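Purine nucleoside phosphorylase (PDB 3KHS) probably catalyses the phosphorolysis of purine nucleosides in purine salvage, working as a three-chain assembly of the PNP/MTAP phosphorylase family. Local coordinates at residues Trp13-Lys16 with Gln17-Ile20; Val45-Ser48 with Asp49-Asn52; Val272-Val275 with Ile276-Arg280; Met216-Ala219 with Pro220-Val224; Ala266-Thr269 with Ala270-Lys273. All coordinates share one frame; numbering follows the deposited sequence.

All five contacts are local, each joining neighbouring stretches of one continuous chain, but they sit at very different depths. Contact 4 is buried, its centre about 7 Å from the centre of the chain, and is the one that meets a phosphate ion; its chemistry is largely polar. Contact 1 lies at the surface, where helix 3-15 ends in a turn, and its W13 and L14 pack against D49, I50 and P51 of contact 2, the turn that follows strand 42-46. Contacts 3 and 5 are successive pieces of helix 257-279 and share V272 and K273; both combine regular backbone bonds with apolar packing on their inner side.

Contact 1 of 5, residues Trp13-Lys16 with Gln17-Ile20; sequences WLNK and QLQI
The backbone N of Q17 donates to the carbonyl O of L14 at 2.9 Å, and L18 N reaches N15 O at the same distance in a straighter bond, with an N-H...O angle of 163°. The second bond closes a type I beta turn from N15 to L18, by which the chain leaves helix 3-15. Q17 then folds its side chain back over the last helical turn. Its chain bends at chi2 (147°), and the amide nitrogen NE2 sits over the six-membered ring of the W13 indole, 3.9 Å from CZ3 and about equally far from the other five atoms of that ring. Amide and ring planes stand 82° apart, so the amide is nearly perpendicular to the indole; NE2 also lies 3.1 Å from W13 O. One residue on, L18 places CG 3.5 Å from L14 O, while its CD1 approaches ND2 of N15 at 3.6 Å. The N15 carboxamide is held through OD1 by R21. Two carbonyls of the helix end, L14 O and N15 O, are thus supplied with the backbone N-H groups of Q17 and L18. The buried L14 and the more exposed L18 both touch F67, which anchors this end of the helix to strand 64-70, while Q17 lies over W13.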
loop_
_atom_site.group_PDB
_atom_site.type_symbol
_atom_site.label_atom_id
_atom_site.label_comp_id
_atom_site.label_asym_id
_atom_site.label_seq_id
_atom_site.Cartn_x
_atom_site.Cartn_y
_atom_site.Cartn_z
ATOM N N TRP B 13 -16.658 30.744 1.637
ATOM C CA TRP B 13 -17.407 30.875 2.881
ATOM C C TRP B 13 -16.530 31.438 3.988
ATOM O O TRP B 13 -16.999 32.183 4.853
ATOM C CB TRP B 13 -17.985 29.515 3.294
ATOM C CG TRP B 13 -18.774 29.515 4.560
ATOM C CD1 TRP B 13 -20.135 29.628 4.678
ATOM C CD2 TRP B 13 -18.272 29.344 5.903
ATOM N NE1 TRP B 13 -20.514 29.535 6.009
ATOM C CE2 TRP B 13 -19.390 29.361 6.778
ATOM C CE3 TRP B 13 -16.998 29.171 6.447
ATOM C CZ2 TRP B 13 -19.262 29.212 8.160
ATOM C CZ3 TRP B 13 -16.873 29.021 7.835
ATOM C CH2 TRP B 13 -18.003 29.041 8.671
ATOM N N LEU B 14 -15.254 31.078 3.973
ATOM C CA LEU B 14 -14.341 31.581 4.993
ATOM C C LEU B 14 -14.036 33.032 4.661
ATOM O O LEU B 14 -13.950 33.872 5.550
ATOM C CB LEU B 14 -13.034 30.776 5.022
ATOM C CG LEU B 14 -13.073 29.360 5.618
ATOM C CD1 LEU B 14 -11.924 28.519 5.042
ATOM C CD2 LEU B 14 -13.012 29.438 7.117
ATOM N N ASN B 15 -13.886 33.325 3.372
ATOM C CA ASN B 15 -13.569 34.677 2.942
ATOM C C ASN B 15 -14.570 35.710 3.400
ATOM O O ASN B 15 -14.220 36.861 3.624
ATOM C CB ASN B 15 -13.430 34.730 1.432
ATOM C CG ASN B 15 -12.010 34.542 0.994
ATOM O OD1 ASN B 15 -11.739 34.153 -0.145
ATOM N ND2 ASN B 15 -11.080 34.829 1.902
ATOM N N LYS B 16 -15.818 35.304 3.550
ATOM C CA LYS B 16 -16.844 36.231 3.990
ATOM C C LYS B 16 -16.431 36.911 5.287
ATOM O O LYS B 16 -16.785 38.063 5.539
ATOM C CB LYS B 16 -18.183 35.499 4.190
ATOM C CG LYS B 16 -19.025 35.370 2.911
ATOM C CD LYS B 16 -20.207 34.405 3.074
ATOM C CE LYS B 16 -21.143 34.793 4.211
ATOM N NZ LYS B 16 -21.992 33.636 4.608
ATOM N N GLN B 17 -15.655 36.207 6.098
ATOM C CA GLN B 17 -15.243 36.736 7.392
ATOM C C GLN B 17 -13.820 37.292 7.439
ATOM O O GLN B 17 -13.277 37.514 8.521
ATOM C CB GLN B 17 -15.451 35.625 8.433
ATOM C CG GLN B 17 -16.898 35.075 8.412
ATOM C CD GLN B 17 -17.034 33.583 8.755
ATOM O OE1 GLN B 17 -16.611 33.129 9.827
ATOM N NE2 GLN B 17 -17.649 32.817 7.841
ATOM N N LEU B 18 -13.232 37.553 6.276
ATOM C CA LEU B 18 -11.862 38.053 6.233
ATOM C C LEU B 18 -11.668 39.400 5.546
ATOM O O LEU B 18 -12.289 39.693 4.521
ATOM C CB LEU B 18 -10.944 37.018 5.561
ATOM C CG LEU B 18 -10.931 35.583 6.098
ATOM C CD1 LEU B 18 -9.919 34.786 5.295
ATOM C CD2 LEU B 18 -10.603 35.561 7.587
ATOM N N GLN B 19 -10.777 40.206 6.115
ATOM C CA GLN B 19 -10.464 41.515 5.569
ATOM C C GLN B 19 -9.321 41.374 4.571
ATOM O O GLN B 19 -9.318 42.011 3.508
ATOM C CB GLN B 19 -10.080 42.475 6.695
ATOM C CG GLN B 19 -11.233 42.806 7.636
ATOM C CD GLN B 19 -12.524 43.126 6.886
ATOM O OE1 GLN B 19 -12.533 43.942 5.960
ATOM N NE2 GLN B 19 -13.625 42.480 7.285
ATOM N N ILE B 20 -8.356 40.527 4.915
ATOM C CA ILE B 20 -7.208 40.282 4.046
ATOM C C ILE B 20 -7.091 38.776 3.810
ATOM O O ILE B 20 -7.123 37.990 4.753
ATOM C CB ILE B 20 -5.891 40.784 4.695
ATOM C CG1 ILE B 20 -6.174 42.011 5.574
ATOM C CG2 ILE B 20 -4.876 41.147 3.601
ATOM C CD1 ILE B 20 -4.948 42.554 6.292
#

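Contact 2 of 5, residues Val45-Ser48 with Asp49-Asn52; sequences VAYS and DIPN
I50 lays its CG1 against CG1 of V45 at 3.7 Å, the two side chains crossing at about a right angle. Its CG1 points away from its own carbonyl carbon (chi1 -56°), which brings CG1 itself to 3.3 Å from the carbonyl O of A46. The terminal CD1 continues to the edge of the Y47 ring, near the ring plane, where it is 4.2 Å from CD1 of the tyrosine. The phenol oxygen of Y47 is hydrogen-bonded to the carbonyl O of G80. Between these side chains, at the end of strand 42-46, which pairs with the antiparallel strand 64-70, the chain leaves the sheet through a short 3-10 turn and enters the loop that leads to that partner strand. Two i to i+3 bonds define the turn: D49 N to A46 O at 3.1 Å and I50 N to Y47 O at 2.9 Å. On the outer side, D49 swings its carboxylate back toward the strand. One water joins this carboxylate to the backbone N of A46, donating to D49 OD2 at 2.8 Å and accepting from A46 N at 3.0 Å, so the end of the strand is tied to the turn through solvent. V45 and P51 both pack on W13 of helix 3-15, and I50 rests on L65 of strand 64-70.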
loop_
_atom_site.group_PDB
_atom_site.type_symbol
_atom_site.label_atom_id
_atom_site.label_comp_id
_atom_site.label_asym_id
_atom_site.label_seq_id
_atom_site.Cartn_x
_atom_site.Cartn_y
_atom_site.Cartn_z
ATOM N N VAL B 45 -11.971 30.064 13.617
ATOM C CA VAL B 45 -13.099 29.295 13.132
ATOM C C VAL B 45 -12.881 27.815 13.411
ATOM O O VAL B 45 -11.973 27.206 12.854
ATOM C CB VAL B 45 -13.294 29.520 11.625
ATOM C CG1 VAL B 45 -14.615 28.952 11.186
ATOM C CG2 VAL B 45 -13.215 31.012 11.304
ATOM N N ALA B 46 -13.714 27.241 14.277
ATOM C CA ALA B 46 -13.612 25.826 14.621
ATOM C C ALA B 46 -13.794 25.001 13.364
ATOM O O ALA B 46 -14.598 25.377 12.487
ATOM C CB ALA B 46 -14.676 25.471 15.603
ATOM N N TYR B 47 -13.066 23.886 13.262
ATOM C CA TYR B 47 -13.202 23.020 12.084
ATOM C C TYR B 47 -14.661 22.544 11.937
ATOM O O TYR B 47 -15.191 22.415 10.834
ATOM C CB TYR B 47 -12.289 21.785 12.185
ATOM C CG TYR B 47 -10.822 22.051 11.952
ATOM C CD1 TYR B 47 -10.383 23.276 11.444
ATOM C CD2 TYR B 47 -9.860 21.082 12.265
ATOM C CE1 TYR B 47 -9.035 23.541 11.261
ATOM C CE2 TYR B 47 -8.504 21.329 12.085
ATOM C CZ TYR B 47 -8.092 22.571 11.581
ATOM O OH TYR B 47 -6.748 22.851 11.396
ATOM N N SER B 48 -15.297 22.297 13.072
ATOM C CA SER B 48 -16.659 21.805 13.107
ATOM C C SER B 48 -17.690 22.703 12.424
ATOM O O SER B 48 -18.742 22.231 11.989
ATOM C CB SER B 48 -17.056 21.569 14.557
ATOM O OG SER B 48 -16.945 22.761 15.304
ATOM N N ASP B 49 -17.391 23.993 12.330
ATOM C CA ASP B 49 -18.310 24.934 11.700
ATOM C C ASP B 49 -17.954 25.158 10.243
ATOM O O ASP B 49 -18.707 25.792 9.507
ATOM C CB ASP B 49 -18.295 26.304 12.401
ATOM C CG ASP B 49 -18.727 26.237 13.858
ATOM O OD1 ASP B 49 -19.669 25.486 14.184
ATOM O OD2 ASP B 49 -18.132 26.959 14.687
ATOM N N ILE B 50 -16.797 24.659 9.826
ATOM C CA ILE B 50 -16.396 24.854 8.450
ATOM C C ILE B 50 -16.997 23.819 7.510
ATOM O O ILE B 50 -16.886 22.615 7.719
ATOM C CB ILE B 50 -14.863 24.830 8.293
ATOM C CG1 ILE B 50 -14.230 25.873 9.198
ATOM C CG2 ILE B 50 -14.483 25.083 6.854
ATOM C CD1 ILE B 50 -12.727 25.905 9.079
ATOM N N PRO B 51 -17.667 24.300 6.467
ATOM C CA PRO B 51 -18.317 23.519 5.423
ATOM C C PRO B 51 -17.314 22.621 4.688
ATOM O O PRO B 51 -16.257 23.087 4.277
ATOM C CB PRO B 51 -18.860 24.599 4.499
ATOM C CG PRO B 51 -19.217 25.700 5.436
ATOM C CD PRO B 51 -18.106 25.709 6.436
ATOM N N ASN B 52 -17.662 21.352 4.503
ATOM C CA ASN B 52 -16.808 20.405 3.782
ATOM C C ASN B 52 -15.569 19.892 4.524
ATOM O O ASN B 52 -14.941 18.954 4.057
ATOM C CB ASN B 52 -16.355 21.000 2.441
ATOM C CG ASN B 52 -17.491 21.194 1.457
ATOM O OD1 ASN B 52 -18.318 20.312 1.264
ATOM N ND2 ASN B 52 -17.510 22.349 0.801
HETATM O O HOH W 1 -16.130 28.931 14.734
#

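Contact 3 of 5, residues Val272-Val275 with Ile276-Arg280; sequences VKLV and IEKIR
V272 opens the series with its carbonyl O, which accepts from I276 N at 2.9 Å; beside this bond its CG1 meets CD1 of I276 at 4.0 Å. With chi1 at -72° I276 keeps CG1 beside its own N and close to V272 O, and the two side chains cross at a slant. K273 contributes mainly backbone: its carbonyl O takes E277 N at 2.9 Å. L274 adds a bond from K278 N to its carbonyl O, the straightest of the four at 164°, and an aliphatic contact in which its CD2 faces CE of K278 at 4.0 Å. The lysine is extended through chi3 and bends at chi4, so its methylene chain runs past the leucine before the ammonium turns off toward S173 and E177 of helix 165-178, both of which it holds weakly. V275 repeats the pattern of V272 one turn later: its carbonyl O accepts from I279 N at 3.0 Å, and its CG1 touches CD1 of I279 at 3.9 Å. The result is a regular alpha-helical i to i+4 ladder, with beta-branched residues on the inner side and E277 exposed on the outer. This last part of helix 257-279 lies against the sheet through I276 and I279, which pack on L24 of strand 24-28, I276 reaching I26 and V73 as well, while L274 and V275 lean on A174 of helix 165-178.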
loop_
_atom_site.group_PDB
_atom_site.type_symbol
_atom_site.label_atom_id
_atom_site.label_comp_id
_atom_site.label_asym_id
_atom_site.label_seq_id
_atom_site.Cartn_x
_atom_site.Cartn_y
_atom_site.Cartn_z
ATOM N N VAL B 272 9.436 29.225 13.415
ATOM C CA VAL B 272 8.423 29.537 12.415
ATOM C C VAL B 272 8.255 31.055 12.234
ATOM O O VAL B 272 8.138 31.537 11.104
ATOM C CB VAL B 272 7.030 28.880 12.804
ATOM C CG1 VAL B 272 5.934 29.318 11.834
ATOM C CG2 VAL B 272 7.134 27.359 12.735
ATOM N N LYS B 273 8.249 31.799 13.344
ATOM C CA LYS B 273 8.100 33.249 13.286
ATOM C C LYS B 273 9.264 33.893 12.551
ATOM O O LYS B 273 9.056 34.702 11.633
ATOM C CB LYS B 273 7.970 33.838 14.691
ATOM C CG LYS B 273 6.719 33.368 15.407
ATOM C CD LYS B 273 6.517 34.017 16.780
ATOM C CE LYS B 273 6.444 35.540 16.689
ATOM N NZ LYS B 273 6.125 36.162 18.015
ATOM N N LEU B 274 10.487 33.517 12.923
ATOM C CA LEU B 274 11.664 34.087 12.273
ATOM C C LEU B 274 11.654 33.748 10.790
ATOM O O LEU B 274 12.069 34.555 9.962
ATOM C CB LEU B 274 12.960 33.563 12.908
ATOM C CG LEU B 274 14.126 34.557 13.091
ATOM C CD1 LEU B 274 15.391 33.749 13.333
ATOM C CD2 LEU B 274 14.305 35.480 11.863
ATOM N N VAL B 275 11.178 32.553 10.459
ATOM C CA VAL B 275 11.129 32.103 9.066
ATOM C C VAL B 275 10.131 32.957 8.279
ATOM O O VAL B 275 10.354 33.306 7.118
ATOM C CB VAL B 275 10.717 30.595 8.981
ATOM C CG1 VAL B 275 10.369 30.217 7.566
ATOM C CG2 VAL B 275 11.857 29.723 9.465
ATOM N N ILE B 276 9.027 33.290 8.929
ATOM C CA ILE B 276 8.003 34.088 8.298
ATOM C C ILE B 276 8.553 35.497 8.080
ATOM O O ILE B 276 8.230 36.151 7.088
ATOM C CB ILE B 276 6.718 34.106 9.165
ATOM C CG1 ILE B 276 6.043 32.730 9.083
ATOM C CG2 ILE B 276 5.783 35.229 8.722
ATOM C CD1 ILE B 276 4.771 32.582 9.918
ATOM N N GLU B 277 9.399 35.962 8.991
ATOM C CA GLU B 277 9.975 37.288 8.823
ATOM C C GLU B 277 10.847 37.316 7.567
ATOM O O GLU B 277 10.718 38.216 6.751
ATOM C CB GLU B 277 10.807 37.686 10.038
ATOM C CG GLU B 277 11.159 39.160 10.068
ATOM C CD GLU B 277 12.041 39.510 11.248
ATOM O OE1 GLU B 277 11.756 39.024 12.371
ATOM O OE2 GLU B 277 13.014 40.278 11.053
ATOM N N LYS B 278 11.726 36.327 7.405
ATOM C CA LYS B 278 12.599 36.246 6.226
ATOM C C LYS B 278 11.798 36.104 4.929
ATOM O O LYS B 278 12.260 36.509 3.858
ATOM C CB LYS B 278 13.564 35.054 6.342
ATOM C CG LYS B 278 14.536 35.172 7.495
ATOM C CD LYS B 278 15.237 33.866 7.795
ATOM C CE LYS B 278 16.390 34.083 8.751
ATOM N NZ LYS B 278 17.465 34.930 8.108
ATOM N N ILE B 279 10.610 35.509 5.026
ATOM C CA ILE B 279 9.737 35.319 3.872
ATOM C C ILE B 279 9.112 36.640 3.421
ATOM O O ILE B 279 8.947 36.877 2.225
ATOM C CB ILE B 279 8.598 34.331 4.202
ATOM C CG1 ILE B 279 9.173 32.948 4.482
ATOM C CG2 ILE B 279 7.616 34.261 3.049
ATOM C CD1 ILE B 279 8.123 31.900 4.847
ATOM N N ARG B 280 8.760 37.488 4.383
ATOM C CA ARG B 280 8.147 38.778 4.090
ATOM C C ARG B 280 8.976 39.603 3.102
ATOM O O ARG B 280 8.524 40.626 2.597
ATOM C CB ARG B 280 7.935 39.553 5.393
ATOM C CG ARG B 280 7.380 40.948 5.202
ATOM C CD ARG B 280 6.978 41.584 6.523
ATOM N NE ARG B 280 7.988 41.436 7.572
ATOM C CZ ARG B 280 9.275 41.746 7.439
ATOM N NH1 ARG B 280 9.738 42.228 6.290
ATOM N NH2 ARG B 280 10.102 41.571 8.467
#

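Contact 4 of 5, residues Met216-Ala219 with Pro220-Val224; sequences MSTA and PETIV. With PO4 (phosphate ion), chain G.
E221 reaches back from the first turn of helix 219-227 until OE1 lies 3.8 Å from CB of S217; both side chains serve the same anion site, the serine directly and the glutamate through R81. The serine hydroxyl, set between its backbone N and carbonyl carbon (chi1 70°), donates to O3 of the phosphate ion at 2.7 Å. It also accepts a longer bond from T218 OG1 at 3.3 Å, so one hydroxyl links the ion to the next residue. E221, bent at chi2, brings OE1 to T218 N at 2.8 Å, a weak bond with an angle of only 128°; OE2 forms a salt bridge with R81 and may help position that arginine. S217 thus contributes one hydroxyl to an anion site completed by S30, R81, H83 and the backbone N of A113, consistent with the phosphate pocket of purine nucleoside phosphorylases. T218 occupies the N-cap position, but its side chain does not cap the helix; OG1, which donates to S217 OG, is also hydrogen-bonded to ND2 of N112. The first i to i+4 bond runs from T222 N to T218 O at 2.9 Å. The methyl groups CG2 of T218 and T222 meet at 4.1 Å, their side chains slanting across one another. One residue on, I223 N bonds A219 O at 3.0 Å, while Y163 engages T222 OG1.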
loop_
_atom_site.group_PDB
_atom_site.type_symbol
_atom_site.label_atom_id
_atom_site.label_comp_id
_atom_site.label_asym_id
_atom_site.label_seq_id
_atom_site.Cartn_x
_atom_site.Cartn_y
_atom_site.Cartn_z
ATOM N N MET B 216 3.422 9.926 10.421
ATOM C CA MET B 216 2.240 9.493 9.699
ATOM C C MET B 216 1.451 10.615 9.018
ATOM O O MET B 216 0.216 10.521 8.881
ATOM C CB MET B 216 1.343 8.696 10.649
ATOM C CG MET B 216 2.070 7.528 11.366
ATOM S SD MET B 216 1.224 7.040 12.887
ATOM C CE MET B 216 2.337 5.799 13.552
ATOM N N SER B 217 2.163 11.648 8.555
ATOM C CA SER B 217 1.502 12.782 7.904
ATOM C C SER B 217 2.410 13.560 6.988
ATOM O O SER B 217 3.381 13.037 6.453
ATOM C CB SER B 217 0.983 13.765 8.945
ATOM O OG SER B 217 2.061 14.432 9.569
ATOM N N THR B 218 2.050 14.828 6.789
ATOM C CA THR B 218 2.841 15.768 5.986
ATOM C C THR B 218 3.075 15.506 4.508
ATOM O O THR B 218 2.823 16.371 3.690
ATOM C CB THR B 218 4.211 15.958 6.656
ATOM O OG1 THR B 218 4.005 16.493 7.970
ATOM C CG2 THR B 218 5.124 16.901 5.843
ATOM N N ALA B 219 3.574 14.322 4.163
ATOM C CA ALA B 219 3.875 14.009 2.769
ATOM C C ALA B 219 2.696 14.147 1.818
ATOM O O ALA B 219 2.837 14.751 0.756
ATOM C CB ALA B 219 4.470 12.585 2.651
ATOM N N PRO B 220 1.525 13.547 2.154
ATOM C CA PRO B 220 0.415 13.699 1.228
ATOM C C PRO B 220 -0.026 15.155 1.144
ATOM O O PRO B 220 -0.500 15.582 0.106
ATOM C CB PRO B 220 -0.676 12.767 1.803
ATOM C CG PRO B 220 -0.382 12.776 3.229
ATOM C CD PRO B 220 1.138 12.651 3.251
ATOM N N GLU B 221 0.131 15.911 2.222
ATOM C CA GLU B 221 -0.254 17.309 2.206
ATOM C C GLU B 221 0.657 18.146 1.298
ATOM O O GLU B 221 0.178 19.039 0.589
ATOM C CB GLU B 221 -0.249 17.878 3.613
ATOM C CG GLU B 221 -1.362 17.340 4.499
ATOM C CD GLU B 221 -0.893 17.200 5.934
ATOM O OE1 GLU B 221 -0.382 16.115 6.298
ATOM O OE2 GLU B 221 -1.007 18.187 6.691
ATOM N N THR B 222 1.957 17.868 1.306
ATOM C CA THR B 222 2.870 18.628 0.449
ATOM C C THR B 222 2.735 18.193 -1.005
ATOM O O THR B 222 3.032 18.959 -1.917
ATOM C CB THR B 222 4.354 18.482 0.888
ATOM O OG1 THR B 222 4.770 17.107 0.759
ATOM C CG2 THR B 222 4.509 18.928 2.333
ATOM N N ILE B 223 2.298 16.964 -1.233
ATOM C CA ILE B 223 2.112 16.523 -2.610
ATOM C C ILE B 223 0.989 17.375 -3.219
ATOM O O ILE B 223 1.085 17.834 -4.345
ATOM C CB ILE B 223 1.651 15.055 -2.711
ATOM C CG1 ILE B 223 2.789 14.110 -2.324
ATOM C CG2 ILE B 223 1.139 14.775 -4.140
ATOM C CD1 ILE B 223 2.341 12.654 -2.286
ATOM N N VAL B 224 -0.082 17.554 -2.458
ATOM C CA VAL B 224 -1.233 18.316 -2.904
ATOM C C VAL B 224 -0.917 19.817 -2.981
ATOM O O VAL B 224 -1.275 20.475 -3.947
ATOM C CB VAL B 224 -2.413 18.044 -1.977
ATOM C CG1 VAL B 224 -3.567 18.975 -2.312
ATOM C CG2 VAL B 224 -2.809 16.558 -2.089
HETATM P P PO4 G . 1.741 14.718 13.336
HETATM O O1 PO4 G . 2.536 15.819 13.942
HETATM O O2 PO4 G . 0.468 15.269 12.771
HETATM O O3 PO4 G . 2.515 14.076 12.234
HETATM O O4 PO4 G . 1.431 13.707 14.383
#

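Contact 5 of 5, residues Ala266-Thr269 with Ala270-Lys273; sequences ARMT and ALVK
T269 and K273 lie side by side one turn apart on helix 257-279, the long C-terminal alpha-helix, pointing the same way. Starting from CB, the lysine first meets the carbonyl O of T269 at 3.5 Å. CG follows at 3.0 Å from T269 O, which also accepts the backbone bond from K273 N at 3.0 Å, and CD then moves on to CG2 of T269 at 3.9 Å. The chain bends at chi3 (58°), after which CE and NZ leave the threonine behind. T269 sets its methyl group beside its own carbonyl carbon, which puts CG2 on the lysine's side, while OG1 stays near the backbone N and is hydrogen-bonded to S265 O, one turn back. Further i to i+4 bonds precede that of the pair: A270 N to A266 O at 3.0 Å, L271 N to R267 O at 2.9 Å, and V272 N to M268 O, the straightest at 169°. On the inner side M268 packs with L271 and V272 at looser van der Waals range, and M268 and L271 rest on F126 and V235 of the sheet, while A270 touches L178 of helix 165-178. The methionine sulfur SD stands 4.4 Å from CD2 of L271.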
loop_
_atom_site.group_PDB
_atom_site.type_symbol
_atom_site.label_atom_id
_atom_site.label_comp_id
_atom_site.label_asym_id
_atom_site.label_seq_id
_atom_site.Cartn_x
_atom_site.Cartn_y
_atom_site.Cartn_z
ATOM N N ALA B 266 7.845 26.105 22.234
ATOM C CA ALA B 266 8.386 27.444 22.221
ATOM C C ALA B 266 9.451 27.586 21.130
ATOM O O ALA B 266 9.396 28.537 20.346
ATOM C CB ALA B 266 8.950 27.781 23.573
ATOM N N ARG B 267 10.397 26.644 21.065
ATOM C CA ARG B 267 11.462 26.679 20.058
ATOM C C ARG B 267 10.887 26.684 18.640
ATOM O O ARG B 267 11.302 27.473 17.790
ATOM C CB ARG B 267 12.398 25.462 20.188
ATOM C CG ARG B 267 13.032 25.212 21.572
ATOM C CD ARG B 267 14.043 24.061 21.532
ATOM N NE ARG B 267 15.372 24.556 21.173
ATOM C CZ ARG B 267 16.501 23.843 21.208
ATOM N NH1 ARG B 267 16.493 22.564 21.592
ATOM N NH2 ARG B 267 17.652 24.417 20.863
ATOM N N MET B 268 9.940 25.783 18.394
ATOM C CA MET B 268 9.321 25.658 17.083
ATOM C C MET B 268 8.577 26.933 16.717
ATOM O O MET B 268 8.643 27.378 15.580
ATOM C CB MET B 268 8.361 24.463 17.065
ATOM C CG MET B 268 7.781 24.150 15.686
ATOM S SD MET B 268 8.977 23.667 14.415
ATOM C CE MET B 268 9.175 21.842 14.809
ATOM N N THR B 269 7.873 27.516 17.683
ATOM C CA THR B 269 7.144 28.755 17.452
ATOM C C THR B 269 8.096 29.872 17.048
ATOM O O THR B 269 7.812 30.623 16.115
ATOM C CB THR B 269 6.397 29.216 18.705
ATOM O OG1 THR B 269 5.434 28.223 19.089
ATOM C CG2 THR B 269 5.681 30.542 18.428
ATOM N N ALA B 270 9.219 29.987 17.760
ATOM C CA ALA B 270 10.217 31.000 17.453
ATOM C C ALA B 270 10.760 30.797 16.045
ATOM O O ALA B 270 10.857 31.746 15.257
ATOM C CB ALA B 270 11.347 30.931 18.460
ATOM N N LEU B 271 11.119 29.556 15.729
ATOM C CA LEU B 271 11.658 29.221 14.406
ATOM C C LEU B 271 10.700 29.612 13.281
ATOM O O LEU B 271 11.102 30.236 12.306
ATOM C CB LEU B 271 11.965 27.714 14.319
ATOM C CG LEU B 271 12.453 27.120 12.975
ATOM C CD1 LEU B 271 13.702 27.807 12.520
ATOM C CD2 LEU B 271 12.746 25.635 13.110
ATOM N N VAL B 272 9.436 29.225 13.415
ATOM C CA VAL B 272 8.423 29.537 12.415
ATOM C C VAL B 272 8.255 31.055 12.234
ATOM O O VAL B 272 8.138 31.537 11.104
ATOM C CB VAL B 272 7.030 28.880 12.804
ATOM C CG1 VAL B 272 5.934 29.318 11.834
ATOM C CG2 VAL B 272 7.134 27.359 12.735
ATOM N N LYS B 273 8.249 31.799 13.344
ATOM C CA LYS B 273 8.100 33.249 13.286
ATOM C C LYS B 273 9.264 33.893 12.551
ATOM O O LYS B 273 9.056 34.702 11.633
ATOM C CB LYS B 273 7.970 33.838 14.691
ATOM C CG LYS B 273 6.719 33.368 15.407
ATOM C CD LYS B 273 6.517 34.017 16.780
ATOM C CE LYS B 273 6.444 35.540 16.689
ATOM N NZ LYS B 273 6.125 36.162 18.015
#